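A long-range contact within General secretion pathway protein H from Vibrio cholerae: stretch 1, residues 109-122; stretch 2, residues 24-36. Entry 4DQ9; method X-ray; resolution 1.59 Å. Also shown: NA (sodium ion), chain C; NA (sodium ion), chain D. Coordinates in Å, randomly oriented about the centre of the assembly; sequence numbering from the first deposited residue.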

# COMPACT_ATOMS: atom_id res chain seq x y z
N GLN A 109 3.96 -6.42 8.41
CA GLN A 109 5.23 -5.70 8.23
C GLN A 109 6.02 -6.19 6.99
O GLN A 109 7.24 -5.97 6.85
CB GLN A 109 6.08 -5.78 9.52
N GLU A 110 5.31 -6.89 6.13
CA GLU A 110 5.72 -7.13 4.74
C GLU A 110 5.78 -5.79 3.99
O GLU A 110 4.77 -5.13 3.86
CB GLU A 110 4.66 -8.04 4.11
CG GLU A 110 4.97 -8.72 2.80
CD GLU A 110 6.11 -9.72 2.85
OE1 GLU A 110 7.08 -9.50 2.08
OE2 GLU A 110 6.06 -10.69 3.66
N PRO A 111 6.96 -5.37 3.51
CA PRO A 111 7.10 -4.03 2.86
C PRO A 111 6.19 -3.89 1.65
O PRO A 111 6.01 -4.87 0.92
CB PRO A 111 8.59 -3.93 2.48
CG PRO A 111 9.28 -4.97 3.34
CD PRO A 111 8.25 -6.09 3.57
N ALA A 112 5.64 -2.69 1.45
CA ALA A 112 4.62 -2.47 0.45
C ALA A 112 5.15 -2.59 -0.96
O ALA A 112 6.30 -2.25 -1.27
CB ALA A 112 4.05 -1.12 0.62
N PRO A 113 4.31 -3.08 -1.83
CA PRO A 113 4.71 -3.17 -3.26
C PRO A 113 4.87 -1.82 -3.89
O PRO A 113 4.11 -0.89 -3.52
CB PRO A 113 3.49 -3.85 -3.91
CG PRO A 113 2.32 -3.50 -2.91
CD PRO A 113 2.92 -3.47 -1.62
N GLN A 114 5.79 -1.66 -4.85
CA GLN A 114 5.89 -0.44 -5.64
C GLN A 114 4.95 -0.53 -6.82
O GLN A 114 4.55 0.50 -7.37
CB GLN A 114 7.29 -0.19 -6.21
CG GLN A 114 8.32 -0.12 -5.16
CD GLN A 114 9.04 -1.51 -5.00
OE1 GLN A 114 8.48 -2.61 -5.33
NE2 GLN A 114 10.29 -1.44 -4.59
N LEU A 115 4.57 -1.73 -7.19
CA LEU A 115 3.63 -1.95 -8.30
C LEU A 115 2.29 -2.41 -7.82
O LEU A 115 2.20 -3.51 -7.26
CB LEU A 115 4.20 -2.92 -9.37
CG LEU A 115 5.64 -2.77 -9.85
CD1 LEU A 115 5.93 -3.87 -10.91
CD2 LEU A 115 5.79 -1.35 -10.40
N PHE A 116 1.24 -1.60 -7.99
CA PHE A 116 -0.08 -1.98 -7.66
C PHE A 116 -0.78 -2.62 -8.81
O PHE A 116 -0.70 -2.14 -9.96
CB PHE A 116 -0.88 -0.81 -7.09
CG PHE A 116 -0.19 -0.10 -5.96
CD1 PHE A 116 -0.23 -0.68 -4.67
CD2 PHE A 116 0.46 1.09 -6.12
CE1 PHE A 116 0.40 -0.00 -3.61
CE2 PHE A 116 1.20 1.70 -5.02
CZ PHE A 116 1.07 1.13 -3.76
N VAL A 117 -1.49 -3.68 -8.50
CA VAL A 117 -2.20 -4.49 -9.49
C VAL A 117 -3.64 -4.55 -8.97
O VAL A 117 -4.00 -5.49 -8.23
CB VAL A 117 -1.56 -5.85 -9.71
CG1 VAL A 117 -2.35 -6.74 -10.80
CG2 VAL A 117 -0.08 -5.69 -10.09
N LEU A 118 -4.40 -3.52 -9.34
CA LEU A 118 -5.68 -3.28 -8.69
C LEU A 118 -6.86 -4.07 -9.37
O LEU A 118 -6.80 -4.44 -10.54
CB LEU A 118 -6.00 -1.82 -8.70
CG LEU A 118 -4.95 -0.82 -8.16
CD1 LEU A 118 -5.40 0.61 -8.23
CD2 LEU A 118 -4.56 -1.25 -6.80
N SER A 119 -7.93 -4.25 -8.60
CA SER A 119 -9.13 -4.93 -9.03
C SER A 119 -9.81 -4.31 -10.24
O SER A 119 -10.52 -5.00 -10.98
CB SER A 119 -10.16 -5.12 -7.92
OG SER A 119 -10.51 -3.84 -7.47
N SER A 120 -9.52 -3.02 -10.47
CA SER A 120 -10.06 -2.30 -11.62
C SER A 120 -9.37 -2.72 -12.90
O SER A 120 -9.77 -2.29 -13.97
CB SER A 120 -9.73 -0.81 -11.46
OG SER A 120 -8.30 -0.61 -11.42
N GLY A 121 -8.31 -3.51 -12.82
CA GLY A 121 -7.49 -3.79 -13.99
C GLY A 121 -6.31 -2.86 -14.27
O GLY A 121 -5.47 -3.13 -15.13
N GLU A 122 -6.18 -1.79 -13.48
CA GLU A 122 -5.10 -0.82 -13.58
C GLU A 122 -3.83 -1.35 -12.95
O GLU A 122 -3.87 -2.09 -11.94
CB GLU A 122 -5.43 0.51 -12.92
CG GLU A 122 -6.70 1.17 -13.52
CD GLU A 122 -6.65 2.67 -13.78
OE1 GLU A 122 -5.98 3.41 -12.98
OE2 GLU A 122 -7.30 3.10 -14.81
NA NA C . 10.80 -8.67 -3.42
NA NA D . 3.57 -12.21 4.00
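Stretch 2 24-36: AILSGQDFGVRID

The strand of stretch 2 runs antiparallel to the strand of stretch 1. Stretch 2 enters as the end of a helix, turns, and continues as a strand. That strand pairs with Leu 115 to Val 117; the two axes cross at 160° and approach to 4.5 Å.

Ala 24 lies in the helix, with its CB pointing toward stretch 1. Ala 24 CB sits 3.4 Å from Leu 118 O and 4.3 Å from Val 117 CG1. Ile 25 follows, Ile 25 CG1 lying 3.7 Å from Gly 121 CA in the type I turn. The O of water 1 lies 2.7 Å from Ile 25 O and 2.8 Å from Ser 119 O. Leu 26 and Ser 27 do not contact stretch 1. Gly 28 leaves the helix with positive phi, and Gly 28 C lies 3.5 Å from Ser 119 CB. Gln 29 has an extended backbone, and its CA-to-CB bond points away from stretch 1.

Asp 30 brings its carboxylate back to stretch 1. Asp 30 OD1 accepts a hydrogen bond from Ser 119 N at 2.8 Å. Phe 31 pairs with Val 117 through two hydrogen bonds: Phe 31 N to Val 117 O at 2.8 Å and Val 117 N to Phe 31 O at 2.9 Å. Gly 32 faces Phe 116, Gly 32 CA to Phe 116 CA 4.5 Å. A CB on Gly 32 would lie 2.7 Å from Pro 113 CG, a clash.

Val 33 hydrogen-bonds Leu 115 twice: Val 33 N to Leu 115 O at 2.8 Å, Leu 115 N to Val 33 O at 3.1 Å. Their side chains share the sheet face of Phe 31 and Val 117, so Leu 115 CD1 packs 4.0 Å from Val 33 CB. Arg 34 reaches past the paired strand. Arg 34 NH1 donates to Pro 111 O at 2.8 Å and forms a salt bridge with Glu 110 OE1 at 3.0 Å. Ile 35 N donates to Gln 114 OE1 at 2.7 Å, and Gln 114 NE2 to Ile 35 O at 2.9 Å.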

# COMPACT_ATOMS: atom_id res chain seq x y z
N ALA A 24 -6.70 -10.19 -10.07
CA ALA A 24 -7.30 -8.96 -9.51
C ALA A 24 -8.68 -8.76 -10.16
O ALA A 24 -9.68 -8.48 -9.48
CB ALA A 24 -6.38 -7.71 -9.73
N ILE A 25 -8.73 -8.87 -11.47
CA ILE A 25 -9.97 -8.58 -12.24
C ILE A 25 -11.06 -9.61 -11.87
O ILE A 25 -12.19 -9.19 -11.50
CB ILE A 25 -9.65 -8.51 -13.76
CG1 ILE A 25 -8.89 -7.20 -14.08
CG2 ILE A 25 -11.04 -8.61 -14.58
CD1 ILE A 25 -8.07 -7.28 -15.36
N LEU A 26 -10.71 -10.91 -11.83
CA LEU A 26 -11.65 -12.00 -11.58
C LEU A 26 -12.12 -11.97 -10.12
O LEU A 26 -13.31 -12.23 -9.86
CB LEU A 26 -11.02 -13.35 -11.88
CG LEU A 26 -10.79 -13.79 -13.35
CD1 LEU A 26 -9.76 -14.88 -13.39
CD2 LEU A 26 -12.09 -14.21 -13.96
N SER A 27 -11.24 -11.61 -9.17
CA SER A 27 -11.52 -11.82 -7.72
C SER A 27 -12.00 -10.59 -7.05
O SER A 27 -12.51 -10.66 -5.89
CB SER A 27 -10.27 -12.32 -6.96
OG SER A 27 -9.29 -11.32 -6.85
N GLY A 28 -11.78 -9.44 -7.67
CA GLY A 28 -12.14 -8.19 -6.99
C GLY A 28 -11.18 -7.78 -5.87
O GLY A 28 -11.48 -6.91 -4.99
N GLN A 29 -10.04 -8.41 -5.84
CA GLN A 29 -9.07 -8.15 -4.78
C GLN A 29 -7.86 -7.46 -5.42
O GLN A 29 -7.69 -7.50 -6.64
CB GLN A 29 -8.65 -9.40 -4.01
CG GLN A 29 -9.83 -10.17 -3.28
CD GLN A 29 -10.78 -9.39 -2.25
OE1 GLN A 29 -10.34 -8.67 -1.31
NE2 GLN A 29 -12.09 -9.61 -2.41
N ASP A 30 -7.06 -6.75 -4.61
CA ASP A 30 -5.89 -6.01 -5.12
C ASP A 30 -4.63 -6.81 -4.78
O ASP A 30 -4.49 -7.45 -3.70
CB ASP A 30 -5.72 -4.66 -4.49
CG ASP A 30 -6.75 -3.62 -4.87
OD1 ASP A 30 -7.51 -3.74 -5.84
OD2 ASP A 30 -6.79 -2.61 -4.13
N PHE A 31 -3.70 -6.81 -5.73
CA PHE A 31 -2.39 -7.45 -5.63
C PHE A 31 -1.29 -6.45 -5.90
O PHE A 31 -1.58 -5.30 -6.14
CB PHE A 31 -2.35 -8.64 -6.60
CG PHE A 31 -3.36 -9.71 -6.26
CD1 PHE A 31 -4.68 -9.66 -6.75
CD2 PHE A 31 -3.03 -10.78 -5.42
CE1 PHE A 31 -5.60 -10.62 -6.44
CE2 PHE A 31 -3.98 -11.71 -5.07
CZ PHE A 31 -5.24 -11.68 -5.58
N GLY A 32 -0.06 -6.88 -5.79
CA GLY A 32 1.01 -5.96 -5.98
C GLY A 32 2.31 -6.73 -6.19
O GLY A 32 2.39 -7.91 -5.86
N VAL A 33 3.36 -6.03 -6.67
CA VAL A 33 4.66 -6.65 -6.82
C VAL A 33 5.67 -5.74 -6.09
O VAL A 33 5.65 -4.51 -6.24
CB VAL A 33 5.12 -6.79 -8.26
CG1 VAL A 33 6.54 -7.30 -8.24
CG2 VAL A 33 4.17 -7.61 -9.04
N ARG A 34 6.43 -6.31 -5.14
CA ARG A 34 7.56 -5.62 -4.50
C ARG A 34 8.86 -6.01 -5.22
O ARG A 34 9.08 -7.23 -5.44
CB ARG A 34 7.64 -5.89 -3.03
CG ARG A 34 8.67 -4.90 -2.47
CD ARG A 34 8.75 -4.93 -1.06
NE ARG A 34 9.38 -6.20 -0.74
CZ ARG A 34 8.81 -7.20 -0.08
NH1 ARG A 34 7.56 -7.14 0.34
NH2 ARG A 34 9.53 -8.30 0.10
N ILE A 35 9.59 -5.03 -5.78
CA ILE A 35 10.85 -5.29 -6.39
C ILE A 35 11.96 -4.88 -5.40
O ILE A 35 11.97 -3.75 -4.91
CB ILE A 35 10.93 -4.38 -7.64
CG1 ILE A 35 9.71 -4.56 -8.57
CG2 ILE A 35 12.28 -4.65 -8.40
CD1 ILE A 35 9.56 -3.48 -9.70
N ASP A 36 12.92 -5.77 -5.14
CA ASP A 36 14.06 -5.52 -4.25
C ASP A 36 15.31 -5.63 -5.11
O ASP A 36 15.78 -6.69 -5.42
CB ASP A 36 14.05 -6.47 -3.11
CG ASP A 36 12.77 -6.30 -2.12
OD1 ASP A 36 12.39 -5.14 -1.74
OD2 ASP A 36 12.24 -7.35 -1.52
O HOH W 1 -12.59 -6.74 -10.33
O HOH W 2 -10.12 -3.02 -4.99
O HOH W 3 3.64 -14.94 4.55